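PDB 3MYR: nickel-dependent hydrogenase large subunit from Allochromatium vinosum, which catalyses the reversible splitting of molecular hydrogen at a nickel-iron centre as the large subunit of a heterodimeric hydrogenase, probably recycling hydrogen made by nitrogenase. Local coordinates for residues A21-G25 with A26-Q30; G170-H174 with P175-L179; G521-G524 with A525-A529; L546-I549 with H550-P554. All blocks are in the same frame, centred on the assembly; numbering follows the deposited sequence.

Contact 1 of 4, residues A21-G25 with A26-Q30; sequences AQMDG and ATIAQ
Met23 and Ile28 form a non-hydrogen-bonded antiparallel pair, and their side chains meet on one face of the hairpin with SD of Met23 3.9 Å from CG1 of Ile28. The methionine gets there by folding up: CG stands anti to the carbonyl carbon (chi1 -62°) and the chain bends again at chi2 and chi3, which swings CE back over the opposite strand, 3.3 Å from O of Ala26. On the same face CB of Ala21 packs on CG2 of Ile28. The other face carries Gln22, Asp24, Thr27 and Gln30, and CB of Asp24 comes within 4.0 Å of CB of Ala29. Behind these side chains stands the backbone. Asp24 and Thr27 bond each other in both directions, N of Asp24 to O of Thr27 at 2.8 Å and N of Thr27 to O of Asp24 at 3.1 Å, closing a type II' turn whose Gly25 has a positive phi. Beyond the Met23-Ile28 pair, O of Gln22 takes two donors, N of Ala29 at 2.7 Å and N of Gln30 at 3.2 Å, while N of Gln22 bonds O of Gln30. That is a classic beta bulge. Outside the hairpin, Leu536 lies against Met23 and Ile28, and Ala21 pairs with Ile5 of the neighbouring strand. One carbonyl thus serves two amides, fitting an extra residue in while both N-H groups stay bonded; the Met23-Ile28 side is apolar, the Asp24-Thr27 face polar.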
ATOM      1  N   ALA B  21       9.093 -13.014  20.237  1.00 27.06           N
ATOM      2  CA  ALA B  21      10.453 -12.713  20.670  1.00 26.99           C
ATOM      3  C   ALA B  21      10.808 -13.604  21.882  1.00 28.92           C
ATOM      4  O   ALA B  21      10.065 -13.658  22.884  1.00 28.19           O
ATOM      5  CB  ALA B  21      10.569 -11.247  21.048  1.00 25.90           C
ATOM      6  N   GLN B  22      11.933 -14.307  21.774  1.00 29.12           N
ATOM      7  CA  GLN B  22      12.479 -15.031  22.905  1.00 30.70           C
ATOM      8  C   GLN B  22      13.341 -14.039  23.674  1.00 30.56           C
ATOM      9  O   GLN B  22      14.319 -13.484  23.117  1.00 30.33           O
ATOM     10  CB  GLN B  22      13.296 -16.235  22.428  1.00 31.89           C
ATOM     11  CG  GLN B  22      13.975 -17.039  23.600  1.00 36.04           C
ATOM     12  CD  GLN B  22      12.949 -17.593  24.602  1.00 43.59           C
ATOM     13  OE1 GLN B  22      12.996 -17.264  25.795  1.00 44.95           O
ATOM     14  NE2 GLN B  22      11.975 -18.362  24.112  1.00 36.47           N
ATOM     15  N   MET B  23      12.934 -13.764  24.907  1.00 30.50           N
ATOM     16  CA  MET B  23      13.578 -12.775  25.734  1.00 33.19           C
ATOM     17  C   MET B  23      14.676 -13.438  26.551  1.00 36.76           C
ATOM     18  O   MET B  23      14.489 -14.570  27.028  1.00 36.59           O
ATOM     19  CB  MET B  23      12.568 -12.137  26.702  1.00 33.00           C
ATOM     20  CG  MET B  23      11.403 -11.372  26.022  1.00 34.47           C
ATOM     21  SD  MET B  23      12.010 -10.224  24.724  1.00 35.87           S
ATOM     22  CE  MET B  23      12.714  -8.914  25.734  1.00 33.14           C
ATOM     23  N   ASP B  24      15.810 -12.746  26.704  1.00 38.18           N
ATOM     24  CA  ASP B  24      16.824 -13.076  27.754  1.00 40.65           C
ATOM     25  C   ASP B  24      16.950 -11.883  28.727  1.00 40.62           C
ATOM     26  O   ASP B  24      17.573 -10.865  28.398  1.00 39.67           O
ATOM     27  CB  ASP B  24      18.186 -13.475  27.119  1.00 41.15           C
ATOM     28  CG  ASP B  24      19.271 -13.810  28.186  1.00 49.69           C
ATOM     29  OD1 ASP B  24      18.947 -13.964  29.401  1.00 50.81           O
ATOM     30  OD2 ASP B  24      20.460 -13.883  27.811  1.00 53.20           O
ATOM     31  N   GLY B  25      16.250 -11.960  29.867  1.00 41.49           N
ATOM     32  CA  GLY B  25      16.002 -10.742  30.669  1.00 43.11           C
ATOM     33  C   GLY B  25      15.205  -9.732  29.829  1.00 43.11           C
ATOM     34  O   GLY B  25      14.216 -10.112  29.199  1.00 42.75           O
ATOM     35  N   ALA B  26      15.609  -8.453  29.842  1.00 42.57           N
ATOM     36  CA  ALA B  26      14.976  -7.380  29.057  1.00 39.96           C
ATOM     37  C   ALA B  26      15.406  -7.366  27.567  1.00 39.46           C
ATOM     38  O   ALA B  26      14.852  -6.611  26.749  1.00 38.21           O
ATOM     39  CB  ALA B  26      15.287  -6.007  29.714  1.00 40.74           C
ATOM     40  N   THR B  27      16.348  -8.249  27.220  1.00 37.73           N
ATOM     41  CA  THR B  27      16.982  -8.311  25.916  1.00 37.24           C
ATOM     42  C   THR B  27      16.276  -9.251  24.944  1.00 36.12           C
ATOM     43  O   THR B  27      15.928 -10.395  25.276  1.00 35.64           O
ATOM     44  CB  THR B  27      18.490  -8.695  26.062  1.00 38.89           C
ATOM     45  OG1 THR B  27      19.145  -7.596  26.697  1.00 44.33           O
ATOM     46  CG2 THR B  27      19.166  -8.859  24.714  1.00 39.46           C
ATOM     47  N   ILE B  28      16.059  -8.775  23.720  1.00 34.31           N
ATOM     48  CA  ILE B  28      15.572  -9.682  22.710  1.00 32.04           C
ATOM     49  C   ILE B  28      16.672 -10.664  22.289  1.00 32.23           C
ATOM     50  O   ILE B  28      17.652 -10.262  21.672  1.00 35.25           O
ATOM     51  CB  ILE B  28      14.959  -8.939  21.510  1.00 30.43           C
ATOM     52  CG1 ILE B  28      13.767  -8.104  21.989  1.00 27.97           C
ATOM     53  CG2 ILE B  28      14.550  -9.965  20.417  1.00 25.91           C
ATOM     54  CD1 ILE B  28      13.039  -7.330  20.907  1.00 28.50           C
ATOM     55  N   ALA B  29      16.498 -11.943  22.567  1.00 30.43           N
ATOM     56  CA  ALA B  29      17.541 -12.934  22.192  1.00 31.34           C
ATOM     57  C   ALA B  29      17.306 -13.510  20.788  1.00 31.97           C
ATOM     58  O   ALA B  29      18.239 -13.570  19.992  1.00 31.93           O
ATOM     59  CB  ALA B  29      17.663 -14.076  23.239  1.00 30.04           C
ATOM     60  N   GLN B  30      16.069 -13.899  20.480  1.00 30.52           N
ATOM     61  CA  GLN B  30      15.692 -14.319  19.111  1.00 30.13           C
ATOM     62  C   GLN B  30      14.346 -13.697  18.776  1.00 29.31           C
ATOM     63  O   GLN B  30      13.443 -13.645  19.635  1.00 29.24           O
ATOM     64  CB  GLN B  30      15.564 -15.843  18.953  1.00 31.68           C
ATOM     65  CG  GLN B  30      16.856 -16.710  19.051  1.00 40.61           C
ATOM     66  CD  GLN B  30      17.782 -16.617  17.803  1.00 55.10           C
ATOM     67  OE1 GLN B  30      18.761 -15.844  17.811  1.00 61.52           O
ATOM     68  NE2 GLN B  30      17.507 -17.428  16.754  1.00 56.14           N
TER

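Contact 2 of 4, residues G170-H174 with P175-L179; sequences GYWGH and PAYRL
His174 and Tyr177 are joined across a type I turn by N of Tyr177 bonding O of His174 at 3.0 Å, directly after a type II turn from Tyr171 to His174 in which Gly173 has a positive phi. The imidazole of His174 also braces the second turn, its ND1 accepting N of Ala176 at 2.9 Å, with the donor only 7° out of the ring plane. A chi1 of -170° sets that ring beside its own carbonyl carbon, within range of the turn's amide, and CD of Pro175 rests over one of its faces. Tyr177 folds back over the first turn. The edge of its ring meets backbone oxygen, CE1 lying 3.3 Å from O of Tyr171, and its OH comes obliquely to the indole of Trp172, 3.7 Å from CZ3. One water links N of Tyr171 to OH of Tyr177; a second donates to both O of His174, at 2.6 Å, and O of Tyr177. The phenol OH is further bonded to O of Leu114, NE1 of Trp172 to O of Phe167, and OH of Tyr171 to N of Ser49 of the small subunit. This double turn lies in the loop between helices 145-160 and 181-201. Trp172 rests on helix 119-122, and His174, Ala176 and Tyr177 pack on Ile543 of helix 543-551.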
ATOM      1  N   GLY B 170      -3.164   3.192  24.619  1.00 26.13           N
ATOM      2  CA  GLY B 170      -1.908   3.515  23.953  1.00 24.06           C
ATOM      3  C   GLY B 170      -0.823   3.584  25.030  1.00 26.59           C
ATOM      4  O   GLY B 170      -1.093   3.450  26.249  1.00 28.03           O
ATOM      5  N   TYR B 171       0.414   3.771  24.596  1.00 26.39           N
ATOM      6  CA  TYR B 171       1.541   3.589  25.458  1.00 26.04           C
ATOM      7  C   TYR B 171       1.970   4.927  26.031  1.00 24.90           C
ATOM      8  O   TYR B 171       3.091   5.082  26.481  1.00 25.83           O
ATOM      9  CB  TYR B 171       2.687   2.848  24.701  1.00 27.65           C
ATOM     10  CG  TYR B 171       2.259   1.505  24.086  1.00 29.46           C
ATOM     11  CD1 TYR B 171       1.277   0.716  24.690  1.00 30.36           C
ATOM     12  CD2 TYR B 171       2.779   1.074  22.864  1.00 28.64           C
ATOM     13  CE1 TYR B 171       0.826  -0.485  24.072  1.00 33.28           C
ATOM     14  CE2 TYR B 171       2.325  -0.105  22.233  1.00 31.30           C
ATOM     15  CZ  TYR B 171       1.356  -0.872  22.828  1.00 31.03           C
ATOM     16  OH  TYR B 171       0.939  -2.045  22.238  1.00 29.15           O
ATOM     17  N   TRP B 172       1.081   5.906  25.995  1.00 24.23           N
ATOM     18  CA  TRP B 172       1.395   7.281  26.402  1.00 24.42           C
ATOM     19  C   TRP B 172       2.126   7.288  27.779  1.00 26.09           C
ATOM     20  O   TRP B 172       1.728   6.581  28.720  1.00 25.37           O
ATOM     21  CB  TRP B 172       0.097   8.105  26.484  1.00 21.83           C
ATOM     22  CG  TRP B 172      -0.830   7.794  25.318  1.00 27.01           C
ATOM     23  CD1 TRP B 172      -2.126   7.333  25.406  1.00 24.33           C
ATOM     24  CD2 TRP B 172      -0.521   7.863  23.913  1.00 19.39           C
ATOM     25  NE1 TRP B 172      -2.624   7.115  24.149  1.00 24.96           N
ATOM     26  CE2 TRP B 172      -1.670   7.403  23.214  1.00 21.61           C
ATOM     27  CE3 TRP B 172       0.623   8.225  23.181  1.00 20.17           C
ATOM     28  CZ2 TRP B 172      -1.733   7.335  21.797  1.00 23.70           C
ATOM     29  CZ3 TRP B 172       0.594   8.122  21.765  1.00 24.11           C
ATOM     30  CH2 TRP B 172      -0.591   7.706  21.088  1.00 23.26           C
ATOM     31  N   GLY B 173       3.155   8.118  27.915  1.00 27.49           N
ATOM     32  CA  GLY B 173       3.859   8.238  29.232  1.00 27.98           C
ATOM     33  C   GLY B 173       4.938   7.160  29.384  1.00 29.08           C
ATOM     34  O   GLY B 173       5.699   7.170  30.366  1.00 28.24           O
ATOM     35  N   HIS B 174       5.074   6.266  28.399  1.00 26.33           N
ATOM     36  CA  HIS B 174       6.178   5.276  28.435  1.00 27.12           C
ATOM     37  C   HIS B 174       7.522   6.065  28.417  1.00 28.52           C
ATOM     38  O   HIS B 174       7.614   7.134  27.745  1.00 25.60           O
ATOM     39  CB  HIS B 174       6.089   4.384  27.188  1.00 25.60           C
ATOM     40  CG  HIS B 174       7.009   3.193  27.214  1.00 26.81           C
ATOM     41  ND1 HIS B 174       8.367   3.291  26.982  1.00 23.02           N
ATOM     42  CD2 HIS B 174       6.741   1.864  27.309  1.00 21.20           C
ATOM     43  CE1 HIS B 174       8.912   2.090  27.036  1.00 23.99           C
ATOM     44  NE2 HIS B 174       7.938   1.204  27.169  1.00 27.11           N
ATOM     45  N   PRO B 175       8.552   5.563  29.162  1.00 28.22           N
ATOM     46  CA  PRO B 175       9.822   6.298  29.287  1.00 27.83           C
ATOM     47  C   PRO B 175      10.571   6.380  27.946  1.00 28.10           C
ATOM     48  O   PRO B 175      11.401   7.275  27.779  1.00 27.38           O
ATOM     49  CB  PRO B 175      10.621   5.468  30.334  1.00 29.41           C
ATOM     50  CG  PRO B 175       9.942   4.074  30.305  1.00 31.12           C
ATOM     51  CD  PRO B 175       8.476   4.442  30.129  1.00 29.01           C
ATOM     52  N   ALA B 176      10.212   5.532  26.970  1.00 24.42           N
ATOM     53  CA  ALA B 176      10.820   5.623  25.630  1.00 25.86           C
ATOM     54  C   ALA B 176      10.424   6.931  24.914  1.00 24.29           C
ATOM     55  O   ALA B 176      11.064   7.372  23.939  1.00 25.08           O
ATOM     56  CB  ALA B 176      10.435   4.376  24.769  1.00 25.10           C
ATOM     57  N   TYR B 177       9.333   7.549  25.367  1.00 24.34           N
ATOM     58  CA  TYR B 177       8.929   8.856  24.751  1.00 24.35           C
ATOM     59  C   TYR B 177       9.748  10.003  25.319  1.00 23.83           C
ATOM     60  O   TYR B 177       9.800  10.164  26.528  1.00 26.34           O
ATOM     61  CB  TYR B 177       7.435   9.143  24.962  1.00 22.16           C
ATOM     62  CG  TYR B 177       6.487   8.300  24.138  1.00 22.07           C
ATOM     63  CD1 TYR B 177       5.570   7.457  24.766  1.00 23.13           C
ATOM     64  CD2 TYR B 177       6.422   8.451  22.725  1.00 24.72           C
ATOM     65  CE1 TYR B 177       4.621   6.732  24.011  1.00 20.39           C
ATOM     66  CE2 TYR B 177       5.487   7.781  21.956  1.00 21.89           C
ATOM     67  CZ  TYR B 177       4.577   6.913  22.614  1.00 22.03           C
ATOM     68  OH  TYR B 177       3.699   6.204  21.836  1.00 23.11           O
ATOM     69  N   ARG B 178      10.431  10.764  24.467  1.00 23.21           N
ATOM     70  CA  ARG B 178      11.392  11.728  24.989  1.00 24.29           C
ATOM     71  C   ARG B 178      11.130  13.185  24.564  1.00 23.48           C
ATOM     72  O   ARG B 178      11.755  14.101  25.113  1.00 23.96           O
ATOM     73  CB  ARG B 178      12.832  11.324  24.605  1.00 25.59           C
ATOM     74  CG  ARG B 178      13.305   9.834  24.925  1.00 26.48           C
ATOM     75  CD  ARG B 178      14.786   9.844  24.545  1.00 33.45           C
ATOM     76  NE  ARG B 178      15.500   8.730  23.881  1.00 37.43           N
ATOM     77  CZ  ARG B 178      15.578   7.560  24.412  1.00 36.72           C
ATOM     78  NH1 ARG B 178      16.263   6.581  23.845  1.00 27.38           N
ATOM     79  NH2 ARG B 178      14.837   7.354  25.501  1.00 54.20           N
ATOM     80  N   LEU B 179      10.298  13.402  23.536  1.00 21.08           N
ATOM     81  CA  LEU B 179      10.011  14.784  23.058  1.00 23.35           C
ATOM     82  C   LEU B 179       9.369  15.668  24.125  1.00 22.45           C
ATOM     83  O   LEU B 179       8.484  15.226  24.855  1.00 23.84           O
ATOM     84  CB  LEU B 179       9.114  14.781  21.784  1.00 20.56           C
ATOM     85  CG  LEU B 179       9.560  13.957  20.588  1.00 21.74           C
ATOM     86  CD1 LEU B 179       8.474  14.087  19.423  1.00 20.67           C
ATOM     87  CD2 LEU B 179      10.941  14.400  20.109  1.00 23.78           C
TER
HETATM   88  O   HOH W   1       1.095   4.629  22.039  1.00 23.20           O
HETATM   89  O   HOH W   2       7.531   9.638  28.556  1.00 19.58           O

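Contact 3 of 4, residues G521-G524 with A525-A529; sequences GQAG and AYEAA
Glu527 reaches back to Gly524 because its CG stands anti to its own carbonyl carbon (chi1 -62°) and the chain is extended beyond CG, which carries the carboxylate back along the first turn to the residue just before the helix. There OE2 accepts the N-H of Gly524 at 3.1 Å, with an angle of 161° at the hydrogen. The amide comes to the anti side of the oxygen and 23° out of the carboxylate plane. The same OE2 passes close to Ala523, 3.6 Å from its CA, while CB of Ala523 lies 3.8 Å from CB of Glu527; the methyl thus sits alongside the glutamate stem, near the first turn. The carbonyl of Gly524 begins the helical pattern, its O taking N of Ala528 at 2.8 Å almost in line with the C=O bond. CB of Ala528 adds a further contact with that oxygen, at 3.6 Å. The carboxylate is shared more widely in this buried setting: OE2 forms a salt bridge with Arg517, and OE1 accepts from OH of Tyr373 and N of Ser33. These partners probably keep the glutamate ionised and fix its rotation. Ser385 OG bonds O of Ala523, tying down the approach to the helix. Gly524 is the N-cap of helix 525-531, and a glutamate three residues on that accepts the N-cap amide is the reciprocal half of a capping box, with no side chain on Gly524 to supply the other half.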
ATOM      1  N   GLY B 521      19.168 -21.543   9.188  1.00 39.33           N
ATOM      2  CA  GLY B 521      18.768 -20.770  10.353  1.00 38.02           C
ATOM      3  C   GLY B 521      19.067 -19.262  10.186  1.00 38.09           C
ATOM      4  O   GLY B 521      19.028 -18.510  11.171  1.00 36.26           O
ATOM      5  N   GLN B 522      19.345 -18.800   8.955  1.00 35.54           N
ATOM      6  CA  GLN B 522      19.679 -17.392   8.731  1.00 32.89           C
ATOM      7  C   GLN B 522      18.389 -16.542   8.757  1.00 30.95           C
ATOM      8  O   GLN B 522      17.459 -16.770   7.992  1.00 28.85           O
ATOM      9  CB  GLN B 522      20.363 -17.245   7.387  1.00 34.57           C
ATOM     10  CG  GLN B 522      21.014 -15.936   7.171  1.00 37.60           C
ATOM     11  CD  GLN B 522      21.606 -15.787   5.760  1.00 47.42           C
ATOM     12  OE1 GLN B 522      22.225 -14.763   5.450  1.00 53.46           O
ATOM     13  NE2 GLN B 522      21.320 -16.729   4.884  1.00 43.43           N
ATOM     14  N   ALA B 523      18.357 -15.566   9.655  1.00 29.34           N
ATOM     15  CA  ALA B 523      17.181 -14.734   9.916  1.00 28.87           C
ATOM     16  C   ALA B 523      16.968 -13.726   8.785  1.00 27.69           C
ATOM     17  O   ALA B 523      17.954 -13.304   8.138  1.00 27.39           O
ATOM     18  CB  ALA B 523      17.357 -13.971  11.305  1.00 25.52           C
ATOM     19  N   GLY B 524      15.716 -13.269   8.606  1.00 27.28           N
ATOM     20  CA  GLY B 524      15.449 -12.155   7.723  1.00 25.28           C
ATOM     21  C   GLY B 524      15.685 -10.781   8.370  1.00 25.36           C
ATOM     22  O   GLY B 524      15.934 -10.695   9.576  1.00 25.33           O
ATOM     23  N   ALA B 525      15.550  -9.698   7.571  1.00 25.33           N
ATOM     24  CA  ALA B 525      15.868  -8.329   8.047  1.00 24.40           C
ATOM     25  C   ALA B 525      15.138  -7.944   9.358  1.00 23.55           C
ATOM     26  O   ALA B 525      15.782  -7.490  10.299  1.00 21.58           O
ATOM     27  CB  ALA B 525      15.666  -7.311   6.995  1.00 21.72           C
ATOM     28  N   TYR B 526      13.829  -8.180   9.441  1.00 22.24           N
ATOM     29  CA  TYR B 526      13.091  -7.727  10.659  1.00 21.73           C
ATOM     30  C   TYR B 526      13.666  -8.484  11.841  1.00 22.47           C
ATOM     31  O   TYR B 526      13.882  -7.950  12.904  1.00 22.22           O
ATOM     32  CB  TYR B 526      11.608  -8.107  10.592  1.00 20.11           C
ATOM     33  CG  TYR B 526      10.741  -7.329   9.612  1.00 22.29           C
ATOM     34  CD1 TYR B 526      11.299  -6.477   8.644  1.00 20.10           C
ATOM     35  CD2 TYR B 526       9.368  -7.471   9.642  1.00 18.87           C
ATOM     36  CE1 TYR B 526      10.486  -5.757   7.749  1.00 23.30           C
ATOM     37  CE2 TYR B 526       8.539  -6.743   8.748  1.00 23.21           C
ATOM     38  CZ  TYR B 526       9.106  -5.939   7.777  1.00 21.90           C
ATOM     39  OH  TYR B 526       8.298  -5.358   6.808  1.00 25.45           O
ATOM     40  N   GLU B 527      13.830  -9.784  11.661  1.00 23.04           N
ATOM     41  CA  GLU B 527      14.268 -10.647  12.736  1.00 24.80           C
ATOM     42  C   GLU B 527      15.700 -10.280  13.186  1.00 24.78           C
ATOM     43  O   GLU B 527      15.985 -10.163  14.392  1.00 24.95           O
ATOM     44  CB  GLU B 527      14.137 -12.139  12.297  1.00 24.35           C
ATOM     45  CG  GLU B 527      12.678 -12.615  11.978  1.00 21.49           C
ATOM     46  CD  GLU B 527      12.684 -14.013  11.300  1.00 26.38           C
ATOM     47  OE1 GLU B 527      11.718 -14.801  11.455  1.00 23.79           O
ATOM     48  OE2 GLU B 527      13.696 -14.350  10.633  1.00 25.08           O
ATOM     49  N   ALA B 528      16.588 -10.044  12.230  1.00 24.13           N
ATOM     50  CA  ALA B 528      17.969  -9.729  12.590  1.00 25.40           C
ATOM     51  C   ALA B 528      17.984  -8.320  13.199  1.00 25.78           C
ATOM     52  O   ALA B 528      18.792  -8.045  14.100  1.00 27.35           O
ATOM     53  CB  ALA B 528      18.906  -9.792  11.365  1.00 23.94           C
ATOM     54  N   ALA B 529      17.065  -7.446  12.765  1.00 24.85           N
ATOM     55  CA  ALA B 529      17.011  -6.070  13.292  1.00 24.48           C
ATOM     56  C   ALA B 529      16.639  -6.057  14.801  1.00 24.96           C
ATOM     57  O   ALA B 529      17.238  -5.317  15.575  1.00 24.88           O
ATOM     58  CB  ALA B 529      16.008  -5.236  12.488  1.00 24.36           C
TER

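Contact 4 of 4, residues L546-I549 with H550-P554; sequences LRTI and HSFDP
The imidazole of His550 runs alongside Leu546, pointing the same way, with CE1 3.7 Å from CB of the leucine, and O of Leu546 lies oblique to the ring. The phenyl ring of Phe552 has O of Ile549 at its edge, near the ring plane, while O of Thr548 comes in obliquely, 3.4 Å from CD2. Arg429 makes a cation-pi contact with this ring, and Tyr526 meets it with the planes at about 45°. The last turn is gripped mostly through carbonyls. N of His550 bonds O of Leu546 at 2.8 Å; N of Phe552 bonds O of Ile549 at 3.1 Å, an i-to-i+3 bond whose donor stands above the carbonyl plane. OG of Ser551, at a chi1 of 70° that turns it back over the preceding turn, gives its hydrogen to O of Thr548 at 2.6 Å, in the carbonyl plane and on a lone pair. Beyond the turn, Asp553 leaves helical angles with a positive phi of 55°, and this reversal brings Pro554 back against the helix, its CG 3.7 Å from CG2 of Ile549, the two side chains crossing at about a right angle. The polar ends are met elsewhere: ND1 of His550 is hydrogen-bonded to Asp115 and NE2 to O of Thr11, and Arg487, of the nickel-iron pocket, forms a salt bridge with Asp553. With most of its polar groups bonded, this buried helix end probably pays little for its polarity, and it leads the chain directly into Cys555 of the pocket.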
ATOM      1  N   LEU B 546       7.981  -1.951  18.027  1.00 23.26           N
ATOM      2  CA  LEU B 546       7.224  -1.230  17.041  1.00 23.40           C
ATOM      3  C   LEU B 546       8.125  -0.214  16.348  1.00 23.58           C
ATOM      4  O   LEU B 546       8.036  -0.045  15.163  1.00 22.38           O
ATOM      5  CB  LEU B 546       6.018  -0.525  17.693  1.00 23.15           C
ATOM      6  CG  LEU B 546       4.968  -1.450  18.356  1.00 27.59           C
ATOM      7  CD1 LEU B 546       3.807  -0.597  18.896  1.00 29.42           C
ATOM      8  CD2 LEU B 546       4.443  -2.486  17.411  1.00 25.76           C
ATOM      9  N   ARG B 547       8.946   0.512  17.101  1.00 22.83           N
ATOM     10  CA  ARG B 547       9.764   1.544  16.448  1.00 23.92           C
ATOM     11  C   ARG B 547      10.588   0.960  15.315  1.00 22.91           C
ATOM     12  O   ARG B 547      10.654   1.546  14.261  1.00 23.48           O
ATOM     13  CB  ARG B 547      10.726   2.194  17.473  1.00 22.45           C
ATOM     14  CG  ARG B 547      10.067   3.213  18.284  1.00 28.28           C
ATOM     15  CD  ARG B 547      10.964   3.730  19.422  1.00 32.52           C
ATOM     16  NE  ARG B 547      10.224   4.729  20.145  1.00 29.75           N
ATOM     17  CZ  ARG B 547      10.708   5.552  21.063  1.00 30.14           C
ATOM     18  NH1 ARG B 547      11.962   5.457  21.486  1.00 32.43           N
ATOM     19  NH2 ARG B 547       9.895   6.440  21.596  1.00 26.62           N
ATOM     20  N   THR B 548      11.215  -0.196  15.550  1.00 21.41           N
ATOM     21  CA  THR B 548      12.099  -0.824  14.582  1.00 22.30           C
ATOM     22  C   THR B 548      11.312  -1.528  13.485  1.00 22.78           C
ATOM     23  O   THR B 548      11.568  -1.297  12.267  1.00 21.96           O
ATOM     24  CB  THR B 548      13.090  -1.767  15.269  1.00 21.62           C
ATOM     25  OG1 THR B 548      14.060  -0.983  15.970  1.00 24.10           O
ATOM     26  CG2 THR B 548      13.876  -2.667  14.253  1.00 22.08           C
ATOM     27  N   ILE B 549      10.271  -2.252  13.877  1.00 21.08           N
ATOM     28  CA  ILE B 549       9.460  -2.931  12.832  1.00 21.33           C
ATOM     29  C   ILE B 549       8.845  -1.844  11.893  1.00 21.43           C
ATOM     30  O   ILE B 549       8.930  -1.956  10.691  1.00 19.84           O
ATOM     31  CB  ILE B 549       8.397  -3.904  13.450  1.00 20.54           C
ATOM     32  CG1 ILE B 549       9.050  -5.169  14.074  1.00 22.41           C
ATOM     33  CG2 ILE B 549       7.329  -4.338  12.437  1.00 19.21           C
ATOM     34  CD1 ILE B 549      10.003  -5.937  13.197  1.00 18.24           C
ATOM     35  N   HIS B 550       8.286  -0.772  12.456  1.00 21.11           N
ATOM     36  CA  HIS B 550       7.629   0.260  11.630  1.00 19.56           C
ATOM     37  C   HIS B 550       8.664   0.962  10.750  1.00 20.44           C
ATOM     38  O   HIS B 550       8.347   1.411   9.648  1.00 18.73           O
ATOM     39  CB  HIS B 550       6.925   1.301  12.495  1.00 17.27           C
ATOM     40  CG  HIS B 550       5.674   0.803  13.148  1.00 20.19           C
ATOM     41  ND1 HIS B 550       5.281   1.203  14.412  1.00 20.92           N
ATOM     42  CD2 HIS B 550       4.688  -0.009  12.687  1.00 22.63           C
ATOM     43  CE1 HIS B 550       4.111   0.652  14.696  1.00 23.76           C
ATOM     44  NE2 HIS B 550       3.733  -0.089  13.671  1.00 21.93           N
ATOM     45  N   SER B 551       9.924   1.021  11.191  1.00 19.64           N
ATOM     46  CA  SER B 551      10.922   1.700  10.354  1.00 18.90           C
ATOM     47  C   SER B 551      11.117   0.998   9.010  1.00 20.08           C
ATOM     48  O   SER B 551      11.621   1.624   8.098  1.00 20.04           O
ATOM     49  CB  SER B 551      12.292   1.845  11.058  1.00 19.47           C
ATOM     50  OG  SER B 551      12.967   0.580  11.207  1.00 19.06           O
ATOM     51  N   PHE B 552      10.822  -0.301   8.916  1.00 20.64           N
ATOM     52  CA  PHE B 552      10.847  -1.012   7.606  1.00 22.23           C
ATOM     53  C   PHE B 552       9.602  -0.776   6.748  1.00 21.89           C
ATOM     54  O   PHE B 552       9.552  -1.243   5.605  1.00 22.54           O
ATOM     55  CB  PHE B 552      11.004  -2.562   7.801  1.00 21.56           C
ATOM     56  CG  PHE B 552      12.364  -2.987   8.257  1.00 23.38           C
ATOM     57  CD1 PHE B 552      13.339  -3.313   7.329  1.00 21.87           C
ATOM     58  CD2 PHE B 552      12.638  -3.178   9.627  1.00 23.08           C
ATOM     59  CE1 PHE B 552      14.602  -3.770   7.705  1.00 18.74           C
ATOM     60  CE2 PHE B 552      13.915  -3.624  10.036  1.00 22.24           C
ATOM     61  CZ  PHE B 552      14.890  -3.929   9.097  1.00 24.66           C
ATOM     62  N   ASP B 553       8.591  -0.098   7.310  1.00 22.02           N
ATOM     63  CA  ASP B 553       7.337   0.185   6.605  1.00 22.57           C
ATOM     64  C   ASP B 553       6.736  -1.164   6.099  1.00 21.70           C
ATOM     65  O   ASP B 553       6.542  -1.348   4.904  1.00 21.84           O
ATOM     66  CB  ASP B 553       7.676   1.142   5.420  1.00 22.02           C
ATOM     67  CG  ASP B 553       6.436   1.770   4.735  1.00 24.14           C
ATOM     68  OD1 ASP B 553       6.665   2.505   3.728  1.00 24.80           O
ATOM     69  OD2 ASP B 553       5.262   1.475   5.096  1.00 19.98           O
ATOM     70  N   PRO B 554       6.452  -2.116   7.001  1.00 20.33           N
ATOM     71  CA  PRO B 554       5.987  -3.446   6.542  1.00 19.67           C
ATOM     72  C   PRO B 554       4.664  -3.401   5.773  1.00 19.48           C
ATOM     73  O   PRO B 554       3.774  -2.618   6.094  1.00 19.32           O
ATOM     74  CB  PRO B 554       5.759  -4.234   7.840  1.00 20.89           C
ATOM     75  CG  PRO B 554       6.553  -3.482   8.924  1.00 20.21           C
ATOM     76  CD  PRO B 554       6.589  -2.044   8.468  1.00 19.70           C
TER

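How the contacts relate
Contacts 3 and 4 are the pair nearest the metals: Tyr526 and Asp553 have side chains about 7 Å and 6 Å from the bound nickel-iron centre. These two contacts touch directly where Tyr526 packs on Pro554 and on Phe552, and CB of Ala529 lies 3.6 Å from CE2 of Phe552. Contact 2 meets helix 543-551 at Arg547 and Leu546, O of Ala176 lying 2.8 Å from NH2 of Arg547 in a probable hydrogen bond, with Tyr171 against Leu546. Contact 1 touches none of the others; its centre is about 14 Å from that of contact 3, yet Arg517 reaches both, touching Gln30 and bridging to Glu527.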